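Local coordinates for cyclic UMP-AMP synthase (Rhodothermus marinus SG0.5JP17-172, PDB 6E0K), which joins UTP and ATP into the cyclic dinucleotide second messenger 3',3'-cUAMP, the alarm signal of a CBASS antiphage defence system, at residues A[237-242]-A[277-282]. Numbering follows the deposited sequence.
Sequences SVINWL and RYMDDL
Met279 meets Ile239 through the base of its side chain: Met279 CB lies 3.8 Å from Ile239 CD1, and Met279 CG is 3.9 Å from the same methyl. The two side chains cross at roughly a right angle, so the end of the isoleucine abuts the first two carbons of the methionine instead of running alongside it. The bend at chi2 (-61°) turns the sulfur of Met279 away from 237-242, and a further bend at chi3 places CE, which leaves CB and CG to make the apolar touch.

One residue further on, Asp280 meets the other branch of the same isoleucine. Its OD1 comes within 3.7 Å of Ile239 CG2, a van der Waals approach to a methyl. Ile239 can serve both neighbours because chi1 (-67°) divides its branches, CG1 anti to the carbonyl carbon and CG2 anti to the backbone N, and chi2 (-63°) swings CD1 onto Met279 CB. The polar interaction of this carboxylate lies just beyond, where OD2 forms a salt bridge with Lys243, one turn after Ile239, and so adds an ionic tie between the two helices.

No hydrogen bond joins the segments, and every close side-chain contact between them involves Ile239. Leu276, one turn before Asp280, continues the apolar seam by touching Ile239 and Leu242. The contact packs helices 231-244 and 269-285 together in the helical part of the chain, away from the mixed beta sheet. Helix 186-202 closes the buried side, with Phe193 against Ile239 and Leu200 against Met279; it also carries the ATP-binding Lys194, whose side chain is about 9 Å from that of Met279.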
ATOM      1  N   SER A 237     -12.563 -12.125 -16.801  1.00 14.99           N
ATOM      2  CA  SER A 237     -12.660 -10.827 -17.468  1.00 15.08           C
ATOM      3  C   SER A 237     -11.473  -9.945 -17.118  1.00 13.32           C
ATOM      4  O   SER A 237     -10.941  -9.239 -17.984  1.00 15.34           O
ATOM      5  CB  SER A 237     -13.971 -10.123 -17.101  1.00 19.77           C
ATOM      6  OG  SER A 237     -15.086 -10.830 -17.630  1.00 25.49           O
ATOM      7  N   VAL A 238     -11.032  -9.987 -15.857  1.00 12.02           N
ATOM      8  CA  VAL A 238      -9.886  -9.182 -15.444  1.00 10.99           C
ATOM      9  C   VAL A 238      -8.618  -9.675 -16.130  1.00 13.66           C
ATOM     10  O   VAL A 238      -7.862  -8.885 -16.715  1.00 14.45           O
ATOM     11  CB  VAL A 238      -9.741  -9.203 -13.907  1.00 10.68           C
ATOM     12  CG1 VAL A 238      -8.379  -8.685 -13.494  1.00 13.22           C
ATOM     13  CG2 VAL A 238     -10.869  -8.386 -13.250  1.00 11.37           C
ATOM     14  N   ILE A 239      -8.359 -10.987 -16.062  1.00 12.33           N
ATOM     15  CA  ILE A 239      -7.102 -11.515 -16.584  1.00 12.47           C
ATOM     16  C   ILE A 239      -7.056 -11.376 -18.099  1.00 15.21           C
ATOM     17  O   ILE A 239      -6.016 -11.033 -18.670  1.00 15.33           O
ATOM     18  CB  ILE A 239      -6.890 -12.979 -16.149  1.00 13.24           C
ATOM     19  CG1 ILE A 239      -6.671 -13.068 -14.630  1.00 12.99           C
ATOM     20  CG2 ILE A 239      -5.724 -13.614 -16.942  1.00 15.91           C
ATOM     21  CD1 ILE A 239      -5.408 -12.340 -14.121  1.00 14.14           C
ATOM     22  N   ASN A 240      -8.181 -11.612 -18.771  1.00 13.61           N
ATOM     23  CA  ASN A 240      -8.183 -11.481 -20.224  1.00 15.71           C
ATOM     24  C   ASN A 240      -7.988 -10.038 -20.672  1.00 16.45           C
ATOM     25  O   ASN A 240      -7.334  -9.800 -21.694  1.00 18.61           O
ATOM     26  CB  ASN A 240      -9.464 -12.064 -20.803  1.00 17.61           C
ATOM     27  CG  ASN A 240      -9.403 -13.576 -20.884  1.00 22.25           C
ATOM     28  OD1 ASN A 240      -8.342 -14.143 -21.157  1.00 24.53           O
ATOM     29  ND2 ASN A 240     -10.523 -14.234 -20.638  1.00 22.24           N
ATOM     30  N   TRP A 241      -8.532  -9.069 -19.936  1.00 16.14           N
ATOM     31  CA  TRP A 241      -8.281  -7.677 -20.298  1.00 12.45           C
ATOM     32  C   TRP A 241      -6.813  -7.314 -20.095  1.00 14.15           C
ATOM     33  O   TRP A 241      -6.209  -6.652 -20.948  1.00 17.62           O
ATOM     34  CB  TRP A 241      -9.186  -6.738 -19.498  1.00 12.77           C
ATOM     35  CG  TRP A 241      -9.019  -5.306 -19.913  1.00 14.60           C
ATOM     36  CD1 TRP A 241      -9.694  -4.661 -20.911  1.00 17.28           C
ATOM     37  CD2 TRP A 241      -8.107  -4.344 -19.364  1.00 13.28           C
ATOM     38  NE1 TRP A 241      -9.264  -3.360 -21.016  1.00 19.37           N
ATOM     39  CE2 TRP A 241      -8.281  -3.145 -20.086  1.00 16.85           C
ATOM     40  CE3 TRP A 241      -7.156  -4.381 -18.336  1.00 15.84           C
ATOM     41  CZ2 TRP A 241      -7.553  -1.991 -19.802  1.00 15.49           C
ATOM     42  CZ3 TRP A 241      -6.424  -3.237 -18.060  1.00 16.16           C
ATOM     43  CH2 TRP A 241      -6.627  -2.056 -18.791  1.00 14.02           C
ATOM     44  N   LEU A 242      -6.220  -7.733 -18.974  1.00 13.38           N
ATOM     45  CA  LEU A 242      -4.812  -7.431 -18.719  1.00 13.35           C
ATOM     46  C   LEU A 242      -3.901  -8.047 -19.780  1.00 14.23           C
ATOM     47  O   LEU A 242      -2.898  -7.438 -20.179  1.00 15.68           O
ATOM     48  CB  LEU A 242      -4.423  -7.922 -17.319  1.00 10.91           C
ATOM     49  CG  LEU A 242      -4.936  -7.051 -16.163  1.00 11.36           C
ATOM     50  CD1 LEU A 242      -4.808  -7.788 -14.841  1.00 13.67           C
ATOM     51  CD2 LEU A 242      -4.182  -5.719 -16.106  1.00 12.53           C
ATOM     52  N   ARG A 277       0.460 -15.226 -16.656  1.00 13.34           N
ATOM     53  CA  ARG A 277       0.687 -16.613 -17.068  1.00 13.89           C
ATOM     54  C   ARG A 277       0.348 -17.589 -15.946  1.00 14.05           C
ATOM     55  O   ARG A 277      -0.254 -18.644 -16.192  1.00 13.62           O
ATOM     56  CB  ARG A 277       2.137 -16.815 -17.525  1.00 14.27           C
ATOM     57  CG  ARG A 277       2.447 -16.234 -18.884  1.00 16.32           C
ATOM     58  CD  ARG A 277       3.800 -16.712 -19.410  1.00 14.87           C
ATOM     59  NE  ARG A 277       4.935 -16.318 -18.577  1.00 18.54           N
ATOM     60  CZ  ARG A 277       5.595 -15.171 -18.694  1.00 19.01           C
ATOM     61  NH1 ARG A 277       5.215 -14.261 -19.585  1.00 20.40           N
ATOM     62  NH2 ARG A 277       6.637 -14.929 -17.908  1.00 21.89           N
ATOM     63  N   TYR A 278       0.707 -17.253 -14.701  1.00 13.30           N
ATOM     64  CA  TYR A 278       0.418 -18.168 -13.605  1.00 12.48           C
ATOM     65  C   TYR A 278      -1.084 -18.234 -13.327  1.00 12.40           C
ATOM     66  O   TYR A 278      -1.616 -19.303 -13.010  1.00 13.31           O
ATOM     67  CB  TYR A 278       1.203 -17.764 -12.344  1.00 13.29           C
ATOM     68  CG  TYR A 278       2.618 -18.325 -12.294  1.00 12.42           C
ATOM     69  CD1 TYR A 278       3.632 -17.784 -13.077  1.00 14.76           C
ATOM     70  CD2 TYR A 278       2.930 -19.393 -11.460  1.00 16.72           C
ATOM     71  CE1 TYR A 278       4.928 -18.290 -13.021  1.00 15.41           C
ATOM     72  CE2 TYR A 278       4.212 -19.907 -11.404  1.00 13.54           C
ATOM     73  CZ  TYR A 278       5.204 -19.359 -12.186  1.00 17.65           C
ATOM     74  OH  TYR A 278       6.495 -19.867 -12.143  1.00 19.96           O
ATOM     75  N   MET A 279      -1.793 -17.112 -13.481  1.00 12.86           N
ATOM     76  CA  MET A 279      -3.244 -17.145 -13.319  1.00 11.02           C
ATOM     77  C   MET A 279      -3.905 -17.955 -14.423  1.00 13.64           C
ATOM     78  O   MET A 279      -4.836 -18.721 -14.157  1.00 14.18           O
ATOM     79  CB  MET A 279      -3.802 -15.723 -13.296  1.00 12.31           C
ATOM     80  CG  MET A 279      -3.386 -14.936 -12.060  1.00 11.97           C
ATOM     81  SD  MET A 279      -3.932 -15.654 -10.467  1.00 13.07           S
ATOM     82  CE  MET A 279      -2.402 -16.375  -9.876  1.00 13.30           C
ATOM     83  N   ASP A 280      -3.429 -17.805 -15.664  1.00 13.56           N
ATOM     84  CA  ASP A 280      -3.919 -18.631 -16.763  1.00 13.44           C
ATOM     85  C   ASP A 280      -3.748 -20.112 -16.449  1.00 12.84           C
ATOM     86  O   ASP A 280      -4.672 -20.913 -16.638  1.00 15.59           O
ATOM     87  CB  ASP A 280      -3.152 -18.299 -18.041  1.00 14.52           C
ATOM     88  CG  ASP A 280      -3.747 -17.155 -18.832  1.00 28.55           C
ATOM     89  OD1 ASP A 280      -4.941 -16.830 -18.669  1.00 32.01           O
ATOM     90  OD2 ASP A 280      -2.998 -16.597 -19.669  1.00 32.20           O
ATOM     91  N   ASP A 281      -2.541 -20.501 -16.021  1.00 12.36           N
ATOM     92  CA  ASP A 281      -2.254 -21.913 -15.768  1.00 13.74           C
ATOM     93  C   ASP A 281      -3.100 -22.447 -14.626  1.00 13.41           C
ATOM     94  O   ASP A 281      -3.571 -23.588 -14.678  1.00 13.46           O
ATOM     95  CB  ASP A 281      -0.776 -22.119 -15.427  1.00 13.35           C
ATOM     96  CG  ASP A 281       0.145 -21.955 -16.606  1.00 19.34           C
ATOM     97  OD1 ASP A 281      -0.320 -22.003 -17.764  1.00 20.94           O
ATOM     98  OD2 ASP A 281       1.360 -21.798 -16.352  1.00 21.86           O
ATOM     99  N   LEU A 282      -3.270 -21.650 -13.566  1.00 11.73           N
ATOM    100  CA  LEU A 282      -4.123 -22.053 -12.449  1.00 11.60           C
ATOM    101  C   LEU A 282      -5.536 -22.343 -12.930  1.00 14.28           C
ATOM    102  O   LEU A 282      -6.131 -23.381 -12.596  1.00 13.46           O
ATOM    103  CB  LEU A 282      -4.130 -20.938 -11.398  1.00 11.04           C
ATOM    104  CG  LEU A 282      -5.105 -21.065 -10.241  1.00 12.42           C
ATOM    105  CD1 LEU A 282      -4.684 -22.230  -9.347  1.00 19.88           C
ATOM    106  CD2 LEU A 282      -5.096 -19.752  -9.462  1.00 15.83           C
TER